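Local coordinates for protein condensin complex subunit 3 (Schizosaccharomyces pombe, PDB 5OQR) that serves as a regulatory subunit of condensin, the complex required to convert interphase chromatin into mitotic-like condensed chromosomes, at residues 459-473 with 502-516. Numbering follows the deposited sequence.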
ATOM      1  N   GLU A 459     -32.983 -23.452 -11.962  1.00 51.64           N
ATOM      2  CA  GLU A 459     -33.234 -22.098 -12.438  1.00 58.16           C
ATOM      3  C   GLU A 459     -32.057 -21.178 -12.135  1.00 46.94           C
ATOM      4  O   GLU A 459     -31.695 -20.336 -12.962  1.00 45.24           O
ATOM      5  CB  GLU A 459     -34.517 -21.554 -11.811  1.00 64.66           C
ATOM      6  CG  GLU A 459     -35.109 -20.373 -12.560  1.00 66.96           C
ATOM      7  CD  GLU A 459     -36.474 -19.976 -12.036  1.00 86.37           C
ATOM      8  OE1 GLU A 459     -36.926 -20.583 -11.042  1.00 86.61           O
ATOM      9  OE2 GLU A 459     -37.095 -19.062 -12.618  1.00 82.38           O
ATOM     10  N   LEU A 460     -31.447 -21.322 -10.957  1.00 37.71           N
ATOM     11  CA  LEU A 460     -30.292 -20.497 -10.626  1.00 33.97           C
ATOM     12  C   LEU A 460     -29.120 -20.772 -11.555  1.00 38.98           C
ATOM     13  O   LEU A 460     -28.355 -19.856 -11.873  1.00 41.94           O
ATOM     14  CB  LEU A 460     -29.880 -20.724  -9.174  1.00 40.38           C
ATOM     15  CG  LEU A 460     -30.753 -20.052  -8.116  1.00 36.87           C
ATOM     16  CD1 LEU A 460     -30.360 -20.528  -6.731  1.00 39.86           C
ATOM     17  CD2 LEU A 460     -30.643 -18.536  -8.203  1.00 46.15           C
ATOM     18  N   ARG A 461     -28.951 -22.019 -11.993  1.00 34.98           N
ATOM     19  CA  ARG A 461     -27.902 -22.311 -12.964  1.00 38.97           C
ATOM     20  C   ARG A 461     -28.220 -21.680 -14.311  1.00 37.23           C
ATOM     21  O   ARG A 461     -27.324 -21.176 -14.994  1.00 37.23           O
ATOM     22  CB  ARG A 461     -27.721 -23.820 -13.115  1.00 42.91           C
ATOM     23  CG  ARG A 461     -26.472 -24.204 -13.898  1.00 50.01           C
ATOM     24  CD  ARG A 461     -26.497 -25.659 -14.326  1.00 54.59           C
ATOM     25  NE  ARG A 461     -27.045 -26.519 -13.285  1.00 57.74           N
ATOM     26  CZ  ARG A 461     -26.410 -26.829 -12.161  1.00 75.89           C
ATOM     27  NH1 ARG A 461     -26.992 -27.620 -11.270  1.00 86.69           N
ATOM     28  NH2 ARG A 461     -25.198 -26.345 -11.921  1.00 66.34           N
ATOM     29  N   CYS A 462     -29.491 -21.705 -14.711  1.00 38.28           N
ATOM     30  CA  CYS A 462     -29.883 -21.073 -15.965  1.00 39.65           C
ATOM     31  C   CYS A 462     -29.592 -19.580 -15.928  1.00 33.59           C
ATOM     32  O   CYS A 462     -28.932 -19.043 -16.821  1.00 31.22           O
ATOM     33  CB  CYS A 462     -31.364 -21.329 -16.243  1.00 42.14           C
ATOM     34  SG  CYS A 462     -31.746 -23.029 -16.702  1.00 52.66           S
ATOM     35  N   LEU A 463     -30.070 -18.896 -14.886  1.00 34.75           N
ATOM     36  CA  LEU A 463     -29.818 -17.467 -14.759  1.00 31.35           C
ATOM     37  C   LEU A 463     -28.329 -17.162 -14.718  1.00 32.85           C
ATOM     38  O   LEU A 463     -27.897 -16.125 -15.229  1.00 39.37           O
ATOM     39  CB  LEU A 463     -30.505 -16.926 -13.508  1.00 35.20           C
ATOM     40  CG  LEU A 463     -32.035 -16.946 -13.518  1.00 36.06           C
ATOM     41  CD1 LEU A 463     -32.577 -16.584 -12.148  1.00 37.18           C
ATOM     42  CD2 LEU A 463     -32.577 -15.995 -14.572  1.00 34.14           C
ATOM     43  N   SER A 464     -27.531 -18.044 -14.117  1.00 30.95           N
ATOM     44  CA  SER A 464     -26.084 -17.868 -14.159  1.00 33.11           C
ATOM     45  C   SER A 464     -25.557 -17.948 -15.583  1.00 30.75           C
ATOM     46  O   SER A 464     -24.585 -17.266 -15.922  1.00 31.31           O
ATOM     47  CB  SER A 464     -25.405 -18.916 -13.280  1.00 38.81           C
ATOM     48  OG  SER A 464     -25.798 -18.766 -11.930  1.00 47.97           O
ATOM     49  N   TYR A 465     -26.174 -18.775 -16.430  1.00 32.60           N
ATOM     50  CA  TYR A 465     -25.794 -18.809 -17.837  1.00 29.02           C
ATOM     51  C   TYR A 465     -26.266 -17.553 -18.554  1.00 26.40           C
ATOM     52  O   TYR A 465     -25.569 -17.033 -19.431  1.00 24.74           O
ATOM     53  CB  TYR A 465     -26.375 -20.048 -18.520  1.00 33.15           C
ATOM     54  CG  TYR A 465     -25.708 -21.360 -18.171  1.00 31.23           C
ATOM     55  CD1 TYR A 465     -24.973 -21.513 -17.004  1.00 38.46           C
ATOM     56  CD2 TYR A 465     -25.812 -22.451 -19.022  1.00 37.16           C
ATOM     57  CE1 TYR A 465     -24.369 -22.717 -16.695  1.00 39.56           C
ATOM     58  CE2 TYR A 465     -25.212 -23.653 -18.721  1.00 40.06           C
ATOM     59  CZ  TYR A 465     -24.494 -23.781 -17.558  1.00 32.62           C
ATOM     60  OH  TYR A 465     -23.896 -24.982 -17.263  1.00 41.69           O
ATOM     61  N   VAL A 466     -27.456 -17.065 -18.204  1.00 28.21           N
ATOM     62  CA  VAL A 466     -27.952 -15.815 -18.772  1.00 29.81           C
ATOM     63  C   VAL A 466     -27.045 -14.665 -18.367  1.00 29.81           C
ATOM     64  O   VAL A 466     -26.708 -13.800 -19.183  1.00 33.24           O
ATOM     65  CB  VAL A 466     -29.404 -15.563 -18.325  1.00 26.02           C
ATOM     66  CG1 VAL A 466     -29.957 -14.319 -18.997  1.00 26.09           C
ATOM     67  CG2 VAL A 466     -30.280 -16.761 -18.637  1.00 33.65           C
ATOM     68  N   GLN A 467     -26.641 -14.640 -17.100  1.00 29.56           N
ATOM     69  CA  GLN A 467     -25.774 -13.578 -16.610  1.00 29.01           C
ATOM     70  C   GLN A 467     -24.467 -13.533 -17.392  1.00 29.87           C
ATOM     71  O   GLN A 467     -24.026 -12.463 -17.825  1.00 37.83           O
ATOM     72  CB  GLN A 467     -25.511 -13.784 -15.120  1.00 34.62           C
ATOM     73  CG  GLN A 467     -24.821 -12.629 -14.435  1.00 44.29           C
ATOM     74  CD  GLN A 467     -24.600 -12.890 -12.962  1.00 51.51           C
ATOM     75  OE1 GLN A 467     -25.095 -13.876 -12.416  1.00 45.30           O
ATOM     76  NE2 GLN A 467     -23.855 -12.009 -12.307  1.00 61.94           N
ATOM     77  N   CYS A 468     -23.836 -14.690 -17.590  1.00 27.11           N
ATOM     78  CA  CYS A 468     -22.574 -14.726 -18.320  1.00 31.21           C
ATOM     79  C   CYS A 468     -22.767 -14.410 -19.796  1.00 33.80           C
ATOM     80  O   CYS A 468     -21.833 -13.942 -20.455  1.00 30.86           O
ATOM     81  CB  CYS A 468     -21.913 -16.093 -18.159  1.00 28.42           C
ATOM     82  SG  CYS A 468     -21.285 -16.431 -16.512  1.00 38.59           S
ATOM     83  N   LEU A 469     -23.956 -14.668 -20.335  1.00 34.23           N
ATOM     84  CA  LEU A 469     -24.218 -14.363 -21.736  1.00 35.15           C
ATOM     85  C   LEU A 469     -24.101 -12.867 -21.993  1.00 32.50           C
ATOM     86  O   LEU A 469     -23.331 -12.426 -22.852  1.00 33.54           O
ATOM     87  CB  LEU A 469     -25.605 -14.879 -22.129  1.00 33.85           C
ATOM     88  CG  LEU A 469     -26.187 -14.363 -23.450  1.00 36.75           C
ATOM     89  CD1 LEU A 469     -25.267 -14.653 -24.615  1.00 42.04           C
ATOM     90  CD2 LEU A 469     -27.556 -14.966 -23.697  1.00 40.56           C
ATOM     91  N   PHE A 470     -24.859 -12.067 -21.246  1.00 31.30           N
ATOM     92  CA  PHE A 470     -24.851 -10.624 -21.429  1.00 33.73           C
ATOM     93  C   PHE A 470     -23.604  -9.960 -20.865  1.00 31.63           C
ATOM     94  O   PHE A 470     -23.395  -8.768 -21.108  1.00 29.53           O
ATOM     95  CB  PHE A 470     -26.106 -10.023 -20.797  1.00 30.00           C
ATOM     96  CG  PHE A 470     -27.375 -10.457 -21.470  1.00 30.07           C
ATOM     97  CD1 PHE A 470     -27.680 -10.012 -22.742  1.00 32.69           C
ATOM     98  CD2 PHE A 470     -28.253 -11.321 -20.842  1.00 27.62           C
ATOM     99  CE1 PHE A 470     -28.836 -10.412 -23.371  1.00 32.86           C
ATOM    100  CE2 PHE A 470     -29.413 -11.722 -21.468  1.00 29.25           C
ATOM    101  CZ  PHE A 470     -29.705 -11.266 -22.734  1.00 28.16           C
ATOM    102  N   GLU A 471     -22.773 -10.697 -20.129  1.00 32.18           N
ATOM    103  CA  GLU A 471     -21.469 -10.189 -19.730  1.00 29.65           C
ATOM    104  C   GLU A 471     -20.457 -10.225 -20.863  1.00 30.90           C
ATOM    105  O   GLU A 471     -19.449  -9.514 -20.794  1.00 37.91           O
ATOM    106  CB  GLU A 471     -20.923 -11.000 -18.553  1.00 36.13           C
ATOM    107  CG  GLU A 471     -21.096 -10.340 -17.201  1.00 41.83           C
ATOM    108  CD  GLU A 471     -20.727 -11.260 -16.053  1.00 52.63           C
ATOM    109  OE1 GLU A 471     -20.074 -12.295 -16.307  1.00 57.14           O
ATOM    110  OE2 GLU A 471     -21.094 -10.954 -14.900  1.00 56.75           O
ATOM    111  N   ASN A 472     -20.701 -11.025 -21.901  1.00 38.57           N
ATOM    112  CA  ASN A 472     -19.717 -11.279 -22.946  1.00 32.73           C
ATOM    113  C   ASN A 472     -20.120 -10.713 -24.302  1.00 34.41           C
ATOM    114  O   ASN A 472     -19.504 -11.065 -25.313  1.00 37.11           O
ATOM    115  CB  ASN A 472     -19.462 -12.781 -23.065  1.00 37.21           C
ATOM    116  CG  ASN A 472     -18.505 -13.293 -22.015  1.00 29.33           C
ATOM    117  OD1 ASN A 472     -18.919 -13.785 -20.968  1.00 30.29           O
ATOM    118  ND2 ASN A 472     -17.213 -13.171 -22.285  1.00 32.62           N
ATOM    119  N   ILE A 473     -21.131  -9.848 -24.355  1.00 35.16           N
ATOM    120  CA  ILE A 473     -21.486  -9.147 -25.579  1.00 38.32           C
ATOM    121  C   ILE A 473     -21.489  -7.654 -25.291  1.00 46.13           C
ATOM    122  O   ILE A 473     -21.628  -7.216 -24.148  1.00 45.55           O
ATOM    123  CB  ILE A 473     -22.844  -9.603 -26.152  1.00 38.93           C
ATOM    124  CG1 ILE A 473     -23.946  -9.482 -25.101  1.00 35.73           C
ATOM    125  CG2 ILE A 473     -22.746 -11.034 -26.647  1.00 35.83           C
ATOM    126  CD1 ILE A 473     -25.334  -9.587 -25.676  1.00 43.21           C
ATOM    127  N   ILE A 502     -33.647 -16.136  -6.360  1.00 41.57           N
ATOM    128  CA  ILE A 502     -33.952 -16.025  -7.782  1.00 40.47           C
ATOM    129  C   ILE A 502     -34.216 -14.575  -8.156  1.00 34.27           C
ATOM    130  O   ILE A 502     -33.759 -14.094  -9.198  1.00 41.02           O
ATOM    131  CB  ILE A 502     -35.143 -16.936  -8.136  1.00 39.48           C
ATOM    132  CG1 ILE A 502     -34.743 -18.404  -7.969  1.00 40.08           C
ATOM    133  CG2 ILE A 502     -35.625 -16.677  -9.562  1.00 40.13           C
ATOM    134  CD1 ILE A 502     -35.902 -19.375  -8.044  1.00 57.74           C
ATOM    135  N   ARG A 503     -34.957 -13.854  -7.313  1.00 38.17           N
ATOM    136  CA  ARG A 503     -35.244 -12.452  -7.593  1.00 40.24           C
ATOM    137  C   ARG A 503     -33.963 -11.632  -7.674  1.00 38.28           C
ATOM    138  O   ARG A 503     -33.806 -10.801  -8.575  1.00 42.14           O
ATOM    139  CB  ARG A 503     -36.165 -11.890  -6.515  1.00 46.18           C
ATOM    140  CG  ARG A 503     -36.766 -10.542  -6.847  1.00 49.36           C
ATOM    141  CD  ARG A 503     -37.196  -9.834  -5.584  1.00 74.93           C
ATOM    142  NE  ARG A 503     -37.834 -10.754  -4.646  1.00 82.09           N
ATOM    143  CZ  ARG A 503     -37.983 -10.520  -3.347  1.00 97.88           C
ATOM    144  NH1 ARG A 503     -37.535  -9.391  -2.812  1.00 96.34           N
ATOM    145  NH2 ARG A 503     -38.577 -11.422  -2.577  1.00 88.96           N
ATOM    146  N   GLU A 504     -33.040 -11.846  -6.737  1.00 40.13           N
ATOM    147  CA  GLU A 504     -31.776 -11.122  -6.772  1.00 37.96           C
ATOM    148  C   GLU A 504     -30.986 -11.459  -8.028  1.00 32.66           C
ATOM    149  O   GLU A 504     -30.413 -10.570  -8.666  1.00 41.33           O
ATOM    150  CB  GLU A 504     -30.958 -11.437  -5.519  1.00 38.86           C
ATOM    151  CG  GLU A 504     -31.573 -10.898  -4.240  1.00 42.65           C
ATOM    152  CD  GLU A 504     -30.750 -11.223  -3.009  1.00 54.49           C
ATOM    153  OE1 GLU A 504     -29.757 -11.971  -3.133  1.00 53.55           O
ATOM    154  OE2 GLU A 504     -31.096 -10.727  -1.916  1.00 52.75           O
ATOM    155  N   LYS A 505     -30.948 -12.738  -8.402  1.00 40.08           N
ATOM    156  CA  LYS A 505     -30.227 -13.133  -9.606  1.00 41.70           C
ATOM    157  C   LYS A 505     -30.911 -12.587 -10.854  1.00 37.44           C
ATOM    158  O   LYS A 505     -30.241 -12.204 -11.818  1.00 35.96           O
ATOM    159  CB  LYS A 505     -30.117 -14.655  -9.667  1.00 38.99           C
ATOM    160  CG  LYS A 505     -29.392 -15.187 -10.894  1.00 44.20           C
ATOM    161  CD  LYS A 505     -27.904 -14.866 -10.884  1.00 47.02           C
ATOM    162  CE  LYS A 505     -27.161 -15.634  -9.806  1.00 57.84           C
ATOM    163  NZ  LYS A 505     -27.354 -17.108  -9.925  1.00 61.02           N
ATOM    164  N   GLY A 506     -32.244 -12.538 -10.852  1.00 35.16           N
ATOM    165  CA  GLY A 506     -32.951 -12.001 -12.000  1.00 33.22           C
ATOM    166  C   GLY A 506     -32.673 -10.527 -12.214  1.00 35.56           C
ATOM    167  O   GLY A 506     -32.595 -10.058 -13.352  1.00 30.59           O
ATOM    168  N   LEU A 507     -32.521  -9.773 -11.124  1.00 33.23           N
ATOM    169  CA  LEU A 507     -32.241  -8.346 -11.252  1.00 34.40           C
ATOM    170  C   LEU A 507     -30.846  -8.102 -11.810  1.00 34.45           C
ATOM    171  O   LEU A 507     -30.657  -7.217 -12.649  1.00 34.95           O
ATOM    172  CB  LEU A 507     -32.409  -7.654  -9.900  1.00 36.26           C
ATOM    173  CG  LEU A 507     -33.849  -7.299  -9.526  1.00 37.21           C
ATOM    174  CD1 LEU A 507     -33.938  -6.928  -8.065  1.00 44.72           C
ATOM    175  CD2 LEU A 507     -34.364  -6.161 -10.389  1.00 36.76           C
ATOM    176  N   GLU A 508     -29.856  -8.871 -11.354  1.00 31.74           N
ATOM    177  CA  GLU A 508     -28.520  -8.764 -11.929  1.00 33.20           C
ATOM    178  C   GLU A 508     -28.545  -9.057 -13.423  1.00 30.52           C
ATOM    179  O   GLU A 508     -27.833  -8.414 -14.201  1.00 32.78           O
ATOM    180  CB  GLU A 508     -27.561  -9.711 -11.213  1.00 38.39           C
ATOM    181  CG  GLU A 508     -27.471  -9.490  -9.713  1.00 45.14           C
ATOM    182  CD  GLU A 508     -26.577 -10.504  -9.030  1.00 62.22           C
ATOM    183  OE1 GLU A 508     -25.340 -10.386  -9.151  1.00 81.15           O
ATOM    184  OE2 GLU A 508     -27.112 -11.429  -8.383  1.00 62.88           O
ATOM    185  N   CYS A 509     -29.361 -10.028 -13.844  1.00 29.60           N
ATOM    186  CA  CYS A 509     -29.495 -10.316 -15.267  1.00 28.85           C
ATOM    187  C   CYS A 509     -30.183  -9.171 -15.995  1.00 28.84           C
ATOM    188  O   CYS A 509     -29.771  -8.789 -17.095  1.00 28.03           O
ATOM    189  CB  CYS A 509     -30.276 -11.616 -15.473  1.00 48.89           C
ATOM    190  SG  CYS A 509     -29.404 -13.115 -15.006  1.00 37.53           S
ATOM    191  N   LEU A 510     -31.239  -8.618 -15.399  1.00 32.37           N
ATOM    192  CA  LEU A 510     -31.928  -7.489 -16.011  1.00 29.74           C
ATOM    193  C   LEU A 510     -30.993  -6.298 -16.175  1.00 25.78           C
ATOM    194  O   LEU A 510     -31.043  -5.596 -17.191  1.00 27.33           O
ATOM    195  CB  LEU A 510     -33.144  -7.110 -15.169  1.00 25.35           C
ATOM    196  CG  LEU A 510     -33.918  -5.861 -15.588  1.00 27.27           C
ATOM    197  CD1 LEU A 510     -34.287  -5.899 -17.056  1.00 26.03           C
ATOM    198  CD2 LEU A 510     -35.160  -5.721 -14.738  1.00 27.37           C
ATOM    199  N   SER A 511     -30.123  -6.064 -15.193  1.00 23.60           N
ATOM    200  CA  SER A 511     -29.199  -4.938 -15.270  1.00 24.39           C
ATOM    201  C   SER A 511     -28.304  -5.050 -16.494  1.00 25.67           C
ATOM    202  O   SER A 511     -28.112  -4.075 -17.229  1.00 32.39           O
ATOM    203  CB  SER A 511     -28.359  -4.865 -13.995  1.00 27.55           C
ATOM    204  OG  SER A 511     -29.176  -4.703 -12.852  1.00 31.51           O
ATOM    205  N   LEU A 512     -27.744  -6.239 -16.732  1.00 26.33           N
ATOM    206  CA  LEU A 512     -26.813  -6.415 -17.841  1.00 28.30           C
ATOM    207  C   LEU A 512     -27.496  -6.238 -19.188  1.00 26.47           C
ATOM    208  O   LEU A 512     -26.840  -5.875 -20.169  1.00 29.17           O
ATOM    209  CB  LEU A 512     -26.158  -7.792 -17.761  1.00 31.74           C
ATOM    210  CG  LEU A 512     -25.186  -7.996 -16.600  1.00 29.36           C
ATOM    211  CD1 LEU A 512     -24.843  -9.462 -16.446  1.00 29.94           C
ATOM    212  CD2 LEU A 512     -23.926  -7.177 -16.811  1.00 32.18           C
ATOM    213  N   VAL A 513     -28.803  -6.493 -19.263  1.00 26.27           N
ATOM    214  CA  VAL A 513     -29.522  -6.249 -20.507  1.00 33.12           C
ATOM    215  C   VAL A 513     -29.751  -4.759 -20.695  1.00 31.29           C
ATOM    216  O   VAL A 513     -29.761  -4.262 -21.827  1.00 34.01           O
ATOM    217  CB  VAL A 513     -30.849  -7.030 -20.519  1.00 28.67           C
ATOM    218  CG1 VAL A 513     -31.620  -6.765 -21.802  1.00 34.47           C
ATOM    219  CG2 VAL A 513     -30.586  -8.512 -20.370  1.00 30.02           C
ATOM    220  N   CYS A 514     -29.935  -4.023 -19.598  1.00 33.78           N
ATOM    221  CA  CYS A 514     -30.103  -2.579 -19.692  1.00 30.46           C
ATOM    222  C   CYS A 514     -28.845  -1.904 -20.218  1.00 29.21           C
ATOM    223  O   CYS A 514     -28.929  -0.849 -20.852  1.00 32.60           O
ATOM    224  CB  CYS A 514     -30.483  -2.015 -18.327  1.00 23.85           C
ATOM    225  SG  CYS A 514     -32.145  -2.456 -17.809  1.00 30.67           S
ATOM    226  N   LEU A 515     -27.675  -2.495 -19.975  1.00 30.25           N
ATOM    227  CA  LEU A 515     -26.433  -1.951 -20.507  1.00 30.90           C
ATOM    228  C   LEU A 515     -26.310  -2.123 -22.013  1.00 34.75           C
ATOM    229  O   LEU A 515     -25.350  -1.613 -22.600  1.00 38.02           O
ATOM    230  CB  LEU A 515     -25.237  -2.612 -19.822  1.00 28.47           C
ATOM    231  CG  LEU A 515     -25.258  -2.603 -18.293  1.00 28.66           C
ATOM    232  CD1 LEU A 515     -24.009  -3.274 -17.747  1.00 30.88           C
ATOM    233  CD2 LEU A 515     -25.387  -1.188 -17.753  1.00 31.83           C
ATOM    234  N   LEU A 516     -27.243  -2.831 -22.650  1.00 36.55           N
ATOM    235  CA  LEU A 516     -27.212  -3.034 -24.092  1.00 39.59           C
ATOM    236  C   LEU A 516     -28.241  -2.197 -24.837  1.00 36.23           C
ATOM    237  O   LEU A 516     -28.117  -2.034 -26.054  1.00 37.78           O
ATOM    238  CB  LEU A 516     -27.438  -4.515 -24.418  1.00 40.15           C
ATOM    239  CG  LEU A 516     -26.397  -5.476 -23.837  1.00 33.75           C
ATOM    240  CD1 LEU A 516     -26.809  -6.914 -24.060  1.00 32.82           C
ATOM    241  CD2 LEU A 516     -25.034  -5.224 -24.450  1.00 36.39           C
TER
HETATM  242  O   HOH W   1     -24.722  -6.408 -21.213  1.00 33.20           O
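Lys505 lies across helix 459-471 among Leu460, Leu463, Ser464 and Gln467, a knob in a hole between two neighbouring, nearly parallel helices of a HEAT-repeat solenoid. The axes approach to 9.0 Å and cross at 20°, with helix 480-495 between them in sequence and packed against both. CG of Lys505 stands anti to its own backbone N (chi1 179°), and bends at the next three torsions curl the chain round until NZ donates to Ser464 OG at 3.0 Å. On the way its CD passes Gln467 OE1, the two side chains crossing at about a right angle. Replacing Lys505 with an alanine would probably open a gap beside Leu463 and Gln467 and leave Ser464 OG without this donor. Leu463 returns the packing, its side chain seated among Ile502, Lys505, Gly506 and Cys509. Toward the C-terminal ends, Val513 CG2 sits over the centre of the Phe470 ring, 3.6 Å from the centroid, a CH-pi contact, while Leu516 CD1 touches both Phe470 and Ile473 CD1. Beyond this shell, helices 399-412 and 416-434 pack on helix 459-471, and helix 518-534 on helix 502-514. Ser464 is itself positioned by its own helix: OG donates to Leu460 O at 2.8 Å, reaching that oxygen from the opposite face of the carbonyl plane to Ser464 N.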